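Local coordinates for protein nicotinamide-nucleotide adenylyltransferase NadR family / Ribosylnicotinamide kinase (Lactococcus lactis subsp. cremoris, PDB 6GYE) that probably phosphorylates nicotinamide riboside to nicotinamide mononucleotide with ATP, and may adenylylate this product to NAD+, at residues 191-196 against 258-263; 183-188 against 195-200; 295-300 against 329-334. One frame throughout, in Å; residues are numbered along the deposited sequence.

Interaction 1: residues 191-196 against 258-263. With NNR (Nicotinamide riboside), chain I; SO4 (sulfate ion), chain F.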
loop_
_atom_site.group_PDB
_atom_site.type_symbol
_atom_site.label_atom_id
_atom_site.label_comp_id
_atom_site.label_asym_id
_atom_site.label_seq_id
_atom_site.Cartn_x
_atom_site.Cartn_y
_atom_site.Cartn_z
ATOM N N THR A 191 26.553 3.697 14.233
ATOM C CA THR A 191 25.949 4.727 15.073
ATOM C C THR A 191 24.750 4.207 15.855
ATOM O O THR A 191 24.060 5.002 16.502
ATOM C CB THR A 191 25.549 5.959 14.251
ATOM O OG1 THR A 191 24.729 5.577 13.140
ATOM C CG2 THR A 191 26.788 6.649 13.717
ATOM N N GLY A 192 24.481 2.901 15.804
ATOM C CA GLY A 192 23.376 2.322 16.546
ATOM C C GLY A 192 22.054 2.242 15.812
ATOM O O GLY A 192 21.021 2.066 16.474
ATOM N N LYS A 193 22.046 2.361 14.471
ATOM C CA LYS A 193 20.801 2.236 13.714
ATOM C C LYS A 193 20.105 0.930 14.028
ATOM O O LYS A 193 18.903 0.902 14.304
ATOM C CB LYS A 193 21.044 2.310 12.200
ATOM C CG LYS A 193 21.473 3.640 11.665
ATOM C CD LYS A 193 22.540 3.579 10.547
ATOM C CE LYS A 193 22.381 2.521 9.465
ATOM N NZ LYS A 193 22.396 1.063 9.839
ATOM N N THR A 194 20.850 -0.170 13.986
ATOM C CA THR A 194 20.209 -1.474 14.072
ATOM C C THR A 194 19.591 -1.674 15.446
ATOM O O THR A 194 18.441 -2.116 15.556
ATOM C CB THR A 194 21.220 -2.587 13.732
ATOM O OG1 THR A 194 21.657 -2.422 12.376
ATOM C CG2 THR A 194 20.592 -3.973 13.856
ATOM N N THR A 195 20.315 -1.305 16.505
ATOM C CA THR A 195 19.733 -1.377 17.836
ATOM C C THR A 195 18.494 -0.484 17.935
ATOM O O THR A 195 17.479 -0.888 18.513
ATOM C CB THR A 195 20.787 -1.000 18.879
ATOM O OG1 THR A 195 21.808 -1.991 18.864
ATOM C CG2 THR A 195 20.211 -0.985 20.270
ATOM N N LEU A 196 18.536 0.715 17.332
ATOM C CA LEU A 196 17.388 1.617 17.412
ATOM C C LEU A 196 16.169 1.045 16.690
ATOM O O LEU A 196 15.062 1.020 17.244
ATOM C CB LEU A 196 17.751 2.989 16.836
ATOM C CG LEU A 196 16.623 4.025 16.924
ATOM C CD1 LEU A 196 16.274 4.296 18.369
ATOM C CD2 LEU A 196 16.972 5.314 16.205
ATOM N N LEU A 258 12.094 0.550 8.702
ATOM C CA LEU A 258 13.056 0.198 7.668
ATOM C C LEU A 258 14.452 0.650 8.077
ATOM O O LEU A 258 14.654 1.822 8.411
ATOM C CB LEU A 258 12.665 0.830 6.329
ATOM C CG LEU A 258 11.282 0.453 5.794
ATOM C CD1 LEU A 258 11.095 1.085 4.412
ATOM C CD2 LEU A 258 11.089 -1.090 5.743
ATOM N N ASP A 259 15.418 -0.268 8.001
ATOM C CA ASP A 259 16.819 0.024 8.313
ATOM C C ASP A 259 17.516 0.434 7.016
ATOM O O ASP A 259 18.041 -0.406 6.267
ATOM C CB ASP A 259 17.493 -1.184 8.960
ATOM C CG ASP A 259 18.805 -0.818 9.659
ATOM O OD1 ASP A 259 19.282 0.319 9.450
ATOM O OD2 ASP A 259 19.340 -1.644 10.436
ATOM N N THR A 260 17.511 1.746 6.752
ATOM C CA THR A 260 18.096 2.397 5.571
ATOM C C THR A 260 17.332 2.086 4.284
ATOM O O THR A 260 16.419 1.254 4.264
ATOM C CB THR A 260 19.596 2.055 5.380
ATOM O OG1 THR A 260 19.754 0.756 4.811
ATOM C CG2 THR A 260 20.358 2.120 6.680
ATOM N N ASP A 261 17.699 2.768 3.207
ATOM C CA ASP A 261 16.948 2.737 1.957
ATOM C C ASP A 261 17.898 3.125 0.818
ATOM O O ASP A 261 19.115 3.204 1.019
ATOM C CB ASP A 261 15.764 3.701 2.040
ATOM C CG ASP A 261 16.207 5.135 1.885
ATOM O OD1 ASP A 261 17.312 5.483 2.373
ATOM O OD2 ASP A 261 15.482 5.897 1.227
ATOM N N ALA A 262 17.338 3.449 -0.358
ATOM C CA ALA A 262 18.196 3.758 -1.503
ATOM C C ALA A 262 18.898 5.106 -1.351
ATOM O O ALA A 262 20.023 5.273 -1.845
ATOM C CB ALA A 262 17.389 3.711 -2.806
ATOM N N ILE A 263 18.277 6.068 -0.659
ATOM C CA ILE A 263 18.949 7.347 -0.428
ATOM C C ILE A 263 20.242 7.134 0.352
ATOM O O ILE A 263 21.288 7.707 0.028
ATOM C CB ILE A 263 18.009 8.335 0.289
ATOM C CG1 ILE A 263 16.875 8.733 -0.646
ATOM C CG2 ILE A 263 18.777 9.571 0.757
ATOM C CD1 ILE A 263 16.014 9.801 -0.125
HETATM O O2R NNR I . 6.625 -3.298 -1.940
HETATM C C2R NNR I . 6.099 -1.964 -1.925
HETATM C C3R NNR I . 5.058 -1.728 -3.012
HETATM O O3R NNR I . 4.833 -2.886 -3.825
HETATM C C4R NNR I . 5.594 -0.593 -3.870
HETATM C C5R NNR I . 4.639 0.594 -3.876
HETATM O O5R NNR I . 5.201 1.654 -4.658
HETATM O O4R NNR I . 6.857 -0.192 -3.335
HETATM C C1R NNR I . 7.218 -0.967 -2.188
HETATM N N1 NNR I . 7.381 -0.090 -1.028
HETATM C C2 NNR I . 8.612 0.258 -0.630
HETATM C C6 NNR I . 6.296 0.354 -0.378
HETATM C C5 NNR I . 6.422 1.188 0.727
HETATM C C4 NNR I . 7.686 1.563 1.159
HETATM C C3 NNR I . 8.794 1.090 0.469
HETATM C C7 NNR I . 10.176 1.474 0.905
HETATM O O7 NNR I . 11.116 0.753 0.614
HETATM N N7 NNR I . 10.341 2.597 1.603
HETATM S S SO4 F . 24.744 0.519 13.045
HETATM O O1 SO4 F . 25.178 0.166 14.402
HETATM O O2 SO4 F . 25.743 0.138 12.055
HETATM O O3 SO4 F . 23.529 -0.190 12.668
HETATM O O4 SO4 F . 24.554 1.962 13.029
#

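Interaction 2: residues 183-188 against 195-200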
loop_
_atom_site.group_PDB
_atom_site.type_symbol
_atom_site.label_atom_id
_atom_site.label_comp_id
_atom_site.label_asym_id
_atom_site.label_seq_id
_atom_site.Cartn_x
_atom_site.Cartn_y
_atom_site.Cartn_z
ATOM N N VAL A 183 8.294 4.016 8.654
ATOM C CA VAL A 183 9.347 4.767 9.337
ATOM C C VAL A 183 10.687 4.229 8.862
ATOM O O VAL A 183 10.956 3.031 9.003
ATOM C CB VAL A 183 9.244 4.610 10.864
ATOM C CG1 VAL A 183 10.343 5.405 11.563
ATOM C CG2 VAL A 183 7.880 4.985 11.353
ATOM N N THR A 184 11.543 5.108 8.346
ATOM C CA THR A 184 12.851 4.709 7.840
ATOM C C THR A 184 13.941 5.361 8.675
ATOM O O THR A 184 13.891 6.567 8.931
ATOM C CB THR A 184 13.016 5.098 6.366
ATOM O OG1 THR A 184 11.977 4.495 5.587
ATOM C CG2 THR A 184 14.370 4.621 5.844
ATOM N N VAL A 185 14.925 4.576 9.090
ATOM C CA VAL A 185 16.046 5.085 9.875
ATOM C C VAL A 185 17.263 5.222 8.968
ATOM O O VAL A 185 17.559 4.330 8.167
ATOM C CB VAL A 185 16.345 4.166 11.076
ATOM C CG1 VAL A 185 17.534 4.688 11.843
ATOM C CG2 VAL A 185 15.117 4.037 11.976
ATOM N N MET A 186 17.969 6.334 9.091
ATOM C CA MET A 186 19.114 6.657 8.247
ATOM C C MET A 186 20.275 7.151 9.107
ATOM O O MET A 186 20.070 7.849 10.107
ATOM C CB MET A 186 18.746 7.734 7.197
ATOM C CG MET A 186 17.582 7.361 6.265
ATOM S SD MET A 186 17.346 8.615 4.967
ATOM C CE MET A 186 15.897 7.961 4.119
ATOM N N GLY A 187 21.491 6.802 8.718
ATOM C CA GLY A 187 22.658 7.220 9.470
ATOM C C GLY A 187 23.894 6.498 8.989
ATOM O O GLY A 187 23.825 5.532 8.222
ATOM N N SER A 188 25.041 6.987 9.458
ATOM C CA SER A 188 26.324 6.368 9.141
ATOM C C SER A 188 26.405 4.976 9.762
ATOM O O SER A 188 25.602 4.594 10.614
ATOM C CB SER A 188 27.482 7.202 9.682
ATOM O OG SER A 188 27.329 8.578 9.383
ATOM N N THR A 195 20.315 -1.305 16.505
ATOM C CA THR A 195 19.733 -1.377 17.836
ATOM C C THR A 195 18.494 -0.484 17.935
ATOM O O THR A 195 17.479 -0.888 18.513
ATOM C CB THR A 195 20.787 -1.000 18.879
ATOM O OG1 THR A 195 21.808 -1.991 18.864
ATOM C CG2 THR A 195 20.211 -0.985 20.270
ATOM N N LEU A 196 18.536 0.715 17.332
ATOM C CA LEU A 196 17.388 1.617 17.412
ATOM C C LEU A 196 16.169 1.045 16.690
ATOM O O LEU A 196 15.062 1.020 17.244
ATOM C CB LEU A 196 17.751 2.989 16.836
ATOM C CG LEU A 196 16.623 4.025 16.924
ATOM C CD1 LEU A 196 16.274 4.296 18.369
ATOM C CD2 LEU A 196 16.972 5.314 16.205
ATOM N N VAL A 197 16.366 0.591 15.446
ATOM C CA VAL A 197 15.294 0.022 14.623
ATOM C C VAL A 197 14.577 -1.102 15.364
ATOM O O VAL A 197 13.343 -1.134 15.443
ATOM C CB VAL A 197 15.872 -0.493 13.288
ATOM C CG1 VAL A 197 14.849 -1.364 12.553
ATOM C CG2 VAL A 197 16.330 0.659 12.408
ATOM N N ARG A 198 15.347 -2.045 15.915
ATOM C CA ARG A 198 14.742 -3.200 16.569
ATOM C C ARG A 198 13.991 -2.801 17.828
ATOM O O ARG A 198 12.897 -3.318 18.086
ATOM C CB ARG A 198 15.808 -4.240 16.899
ATOM C CG ARG A 198 16.522 -4.761 15.666
ATOM C CD ARG A 198 17.606 -5.763 16.026
ATOM N NE ARG A 198 18.121 -6.420 14.832
ATOM C CZ ARG A 198 19.170 -7.228 14.818
ATOM N NH1 ARG A 198 19.830 -7.482 15.938
ATOM N NH2 ARG A 198 19.557 -7.775 13.680
ATOM N N ARG A 199 14.548 -1.872 18.616
ATOM C CA ARG A 199 13.847 -1.434 19.818
ATOM C C ARG A 199 12.584 -0.657 19.456
ATOM O O ARG A 199 11.523 -0.878 20.058
ATOM C CB ARG A 199 14.776 -0.615 20.707
ATOM C CG ARG A 199 15.966 -1.438 21.134
ATOM C CD ARG A 199 16.205 -1.467 22.597
ATOM N NE ARG A 199 17.205 -0.516 23.053
ATOM C CZ ARG A 199 18.311 -0.859 23.707
ATOM N NH1 ARG A 199 18.561 -2.139 23.974
ATOM N NH2 ARG A 199 19.151 0.082 24.111
ATOM N N LEU A 200 12.657 0.237 18.462
ATOM C CA LEU A 200 11.446 0.962 18.067
ATOM C C LEU A 200 10.361 -0.006 17.603
ATOM O O LEU A 200 9.228 0.047 18.088
ATOM C CB LEU A 200 11.755 1.990 16.977
ATOM C CG LEU A 200 12.621 3.196 17.356
ATOM C CD1 LEU A 200 12.984 3.984 16.110
ATOM C CD2 LEU A 200 11.926 4.097 18.379
#

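Interaction 3: residues 295-300 against 329-334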
loop_
_atom_site.group_PDB
_atom_site.type_symbol
_atom_site.label_atom_id
_atom_site.label_comp_id
_atom_site.label_asym_id
_atom_site.label_seq_id
_atom_site.Cartn_x
_atom_site.Cartn_y
_atom_site.Cartn_z
ATOM N N ASP A 295 6.765 7.929 5.733
ATOM C CA ASP A 295 5.995 8.869 6.533
ATOM C C ASP A 295 6.862 9.603 7.531
ATOM O O ASP A 295 6.587 10.761 7.847
ATOM C CB ASP A 295 4.862 8.146 7.282
ATOM C CG ASP A 295 3.880 7.477 6.343
ATOM O OD1 ASP A 295 3.036 8.180 5.746
ATOM O OD2 ASP A 295 3.963 6.242 6.172
ATOM N N LEU A 296 7.928 8.964 7.993
ATOM C CA LEU A 296 8.807 9.536 8.998
ATOM C C LEU A 296 10.208 9.031 8.715
ATOM O O LEU A 296 10.388 7.829 8.511
ATOM C CB LEU A 296 8.377 9.128 10.411
ATOM C CG LEU A 296 9.408 9.476 11.485
ATOM C CD1 LEU A 296 9.560 11.002 11.571
ATOM C CD2 LEU A 296 9.045 8.869 12.841
ATOM N N ILE A 297 11.180 9.942 8.697
ATOM C CA ILE A 297 12.580 9.627 8.458
ATOM C C ILE A 297 13.376 10.041 9.693
ATOM O O ILE A 297 13.491 11.236 9.999
ATOM C CB ILE A 297 13.104 10.328 7.197
ATOM C CG1 ILE A 297 12.350 9.817 5.963
ATOM C CG2 ILE A 297 14.613 10.110 7.033
ATOM C CD1 ILE A 297 12.498 10.726 4.729
ATOM N N LEU A 298 13.932 9.065 10.395
ATOM C CA LEU A 298 14.743 9.301 11.584
ATOM C C LEU A 298 16.219 9.300 11.200
ATOM O O LEU A 298 16.733 8.287 10.720
ATOM C CB LEU A 298 14.478 8.223 12.638
ATOM C CG LEU A 298 13.064 8.252 13.216
ATOM C CD1 LEU A 298 12.798 7.048 14.070
ATOM C CD2 LEU A 298 12.843 9.512 14.023
ATOM N N VAL A 299 16.904 10.417 11.431
ATOM C CA VAL A 299 18.311 10.556 11.073
ATOM C C VAL A 299 19.126 10.534 12.356
ATOM O O VAL A 299 18.885 11.343 13.257
ATOM C CB VAL A 299 18.570 11.849 10.283
ATOM C CG1 VAL A 299 20.060 12.056 10.076
ATOM C CG2 VAL A 299 17.838 11.805 8.943
ATOM N N ILE A 300 20.091 9.621 12.441
ATOM C CA ILE A 300 21.022 9.577 13.568
ATOM C C ILE A 300 22.242 10.417 13.192
ATOM O O ILE A 300 23.019 10.003 12.318
ATOM C CB ILE A 300 21.422 8.140 13.912
ATOM C CG1 ILE A 300 20.181 7.296 14.218
ATOM C CG2 ILE A 300 22.413 8.142 15.069
ATOM C CD1 ILE A 300 20.505 5.827 14.540
ATOM N N ARG A 329 21.989 17.045 2.294
ATOM C CA ARG A 329 21.860 17.594 0.943
ATOM C C ARG A 329 20.863 16.785 0.122
ATOM O O ARG A 329 19.981 17.341 -0.538
ATOM C CB ARG A 329 23.200 17.600 0.209
ATOM C CG ARG A 329 23.970 18.890 0.205
ATOM C CD ARG A 329 25.202 18.755 -0.684
ATOM N NE ARG A 329 26.178 17.768 -0.217
ATOM C CZ ARG A 329 27.118 18.005 0.694
ATOM N NH1 ARG A 329 27.213 19.212 1.251
ATOM N NH2 ARG A 329 27.966 17.034 1.040
ATOM N N GLN A 330 21.003 15.458 0.142
ATOM C CA GLN A 330 20.158 14.626 -0.705
ATOM C C GLN A 330 18.716 14.608 -0.213
ATOM O O GLN A 330 17.786 14.680 -1.024
ATOM C CB GLN A 330 20.738 13.213 -0.804
ATOM C CG GLN A 330 22.105 13.179 -1.517
ATOM C CD GLN A 330 22.443 11.801 -2.088
ATOM O OE1 GLN A 330 21.551 10.998 -2.361
ATOM N NE2 GLN A 330 23.736 11.529 -2.274
ATOM N N LEU A 331 18.502 14.528 1.104
ATOM C CA LEU A 331 17.137 14.627 1.616
ATOM C C LEU A 331 16.494 15.946 1.195
ATOM O O LEU A 331 15.285 16.000 0.935
ATOM C CB LEU A 331 17.114 14.462 3.140
ATOM C CG LEU A 331 17.438 13.059 3.680
ATOM C CD1 LEU A 331 17.650 13.045 5.198
ATOM C CD2 LEU A 331 16.357 12.078 3.302
ATOM N N ALA A 332 17.283 17.014 1.083
ATOM C CA ALA A 332 16.748 18.232 0.495
ATOM C C ALA A 332 16.499 18.042 -0.997
ATOM O O ALA A 332 15.447 18.437 -1.512
ATOM C CB ALA A 332 17.697 19.403 0.744
ATOM N N GLU A 333 17.446 17.420 -1.701
ATOM C CA GLU A 333 17.299 17.206 -3.138
ATOM C C GLU A 333 15.981 16.512 -3.484
ATOM O O GLU A 333 15.338 16.855 -4.479
ATOM C CB GLU A 333 18.492 16.403 -3.670
ATOM C CG GLU A 333 18.374 16.008 -5.135
ATOM C CD GLU A 333 19.602 15.290 -5.665
ATOM O OE1 GLU A 333 19.700 15.111 -6.900
ATOM O OE2 GLU A 333 20.483 14.927 -4.855
ATOM N N PHE A 334 15.538 15.564 -2.663
ATOM C CA PHE A 334 14.305 14.835 -2.935
ATOM C C PHE A 334 13.109 15.398 -2.171
ATOM O O PHE A 334 12.066 14.744 -2.114
ATOM C CB PHE A 334 14.490 13.342 -2.625
ATOM C CG PHE A 334 15.486 12.661 -3.529
ATOM C CD1 PHE A 334 15.158 12.354 -4.846
ATOM C CD2 PHE A 334 16.763 12.376 -3.083
ATOM C CE1 PHE A 334 16.079 11.756 -5.699
ATOM C CE2 PHE A 334 17.694 11.779 -3.932
ATOM C CZ PHE A 334 17.348 11.467 -5.246
#

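Interaction 1: residues 191-196 against 258-263
Lys193 and Asp259 join a loop with the Walker A (P-loop) pattern to the C-terminal end of strand 255-259, which pairs with strand 181-187, beside a bound sulfate. Backbone amides form the first layer of bonding. Thr191 N and Lys193 N both donate to sulfate O4, while Thr194 N gives to O3, so the loop and the first turn of helix 193-203 wrap the anion as they probably would a nucleotide phosphate.

Polar side chains form the second. The lysine chain, kinked at chi2 (141°) and chi3 (42°), curls back over the sulfate, and its NZ meets Asp259 OD1 at 3.2 Å in a salt bridge, on the syn side and 20° out of the carboxylate plane. A weak bond of 3.3 Å also links NZ to sulfate O3. Thr194 OG1 stands 3.1 Å from Asp259 OD2 and 2.9 Å from sulfate O3. A methionine in place of Lys193 would probably leave Asp259 OD1 without its cationic mate and the anion less well held.

Apolar contact completes the set: Lys193 CE presses on Thr260 CG2 at a tight 3.5 Å. On the ligand side, Leu258 CD1 lies 3.3 Å from N7 of the nicotinamide riboside carboxamide.

Interaction 2: residues 183-188 against 195-200
Like torsions in Val185 and Val197 turn CG2 of each toward the other: in both, CG1 is turned opposite the backbone N (chi1 178° and 167°), and CG2 therefore sits beside that N, opposite the carbonyl carbon. From strand and helix alike it is CG2 that reaches the other side. Val185 CG2 lies 3.6 Å from Val197 CG2, close methyl-to-methyl contact, and the same Val197 methyl is 3.8 Å from Val185 CB. The two side chains run antiparallel and alongside one another, so that Val197 reaches the flank of Val185 as well as its end.

The other branch of Val185 faces a different neighbour. Its CG1 is 4.4 Å from Leu196 CD2, a looser approach, so one strand residue spreads its two methyls over two consecutive helix residues. Val185 CA and Val197 CA, the nearest such pair, are 7.0 Å apart.

This is the strand-loop-helix unit of the P-loop NTPases: strand 181-187 runs into the phosphate-binding loop, and helix 193-203 doubles back to lie on the sheet. Alternation along the strand divides the work. Val185 points its side chain at this helix, whereas Met186, on the other face, packs against Leu327 and Leu331 of helix 320-333. Val197 also touches Asp259 on the adjacent strand, and one turn further on Leu200, whose N bonds to Leu196 O at 2.8 Å, leans on Phe257 and Leu298.

Interaction 3: residues 295-300 against 329-334
Leu331 points from helix 320-333 toward the sheet and there meets Val299 and Ile297, two residues on the same face of strand 296-300. With Val299 the approach is tip to tip: each side chain reaches toward the other, and the methyl ends meet, Val299 CG2 at 3.9 Å from Leu331 CD1. With Ile297 the contact is looser, Ile297 CD1 standing 4.3 Å from Leu331 CD2. The fork of the leucine is therefore shared out, one methyl to each strand residue, and its tip bridges a pair of side chains two positions apart along the strand.

In Leu331, CG lies opposite the carbonyl carbon (chi1 -69°), and together with an extended chi2 of 169° this sets the fork toward the strand, CD1 to Val299 and CD2 to Ile297. Ile297 for its part carries an extended chi2 of 163° that pushes CD1 outward, away from the strand backbone. Such reach is needed, because the main chains stay well apart: Ile297 CA and Leu331 CA, the nearest such pair, are separated by 9.6 Å. The interface consists entirely of hydrocarbon, and no hydrogen bond crosses it.

Neighbours thicken this apolar layer. Leu336, in the loop after the helix, touches both Ile297 and Leu331, and Met186 from strand 181-187 packs on Ile297. Away from the sheet the helix turns polar, with Glu333 in a salt bridge to Arg266 of helix 262-272. Across the strand, Leu296 and Leu298 pack instead on helix 358-370. Helices on the two faces of a parallel sheet, meeting it through the alternating side chains of a central strand, give the three-layer alpha/beta sandwich of the P-loop NTPase fold.

In the fold
The three contacts share one parallel sheet. Interactions 1 and 2 lie about 4 Å apart between centres and share Thr195 and Leu196 of helix 193-203; strands 255-259 and 181-187 are stitched by a probable hydrogen bond from Leu258 N to Val183 O of 2.7 Å. Interaction 3, about 13 Å from interaction 2, joins it through Met186 N and Leu298 O, 2.8 Å apart, and its helix covers the other face of the sheet. Ile300 of the third contact packs on Lys193 of the first. Interaction 1 holds the sulfate, a probable phosphate site, and its Leu258 touches the riboside; the side chain of Ile297 in interaction 3 lies about 9 Å from the riboside.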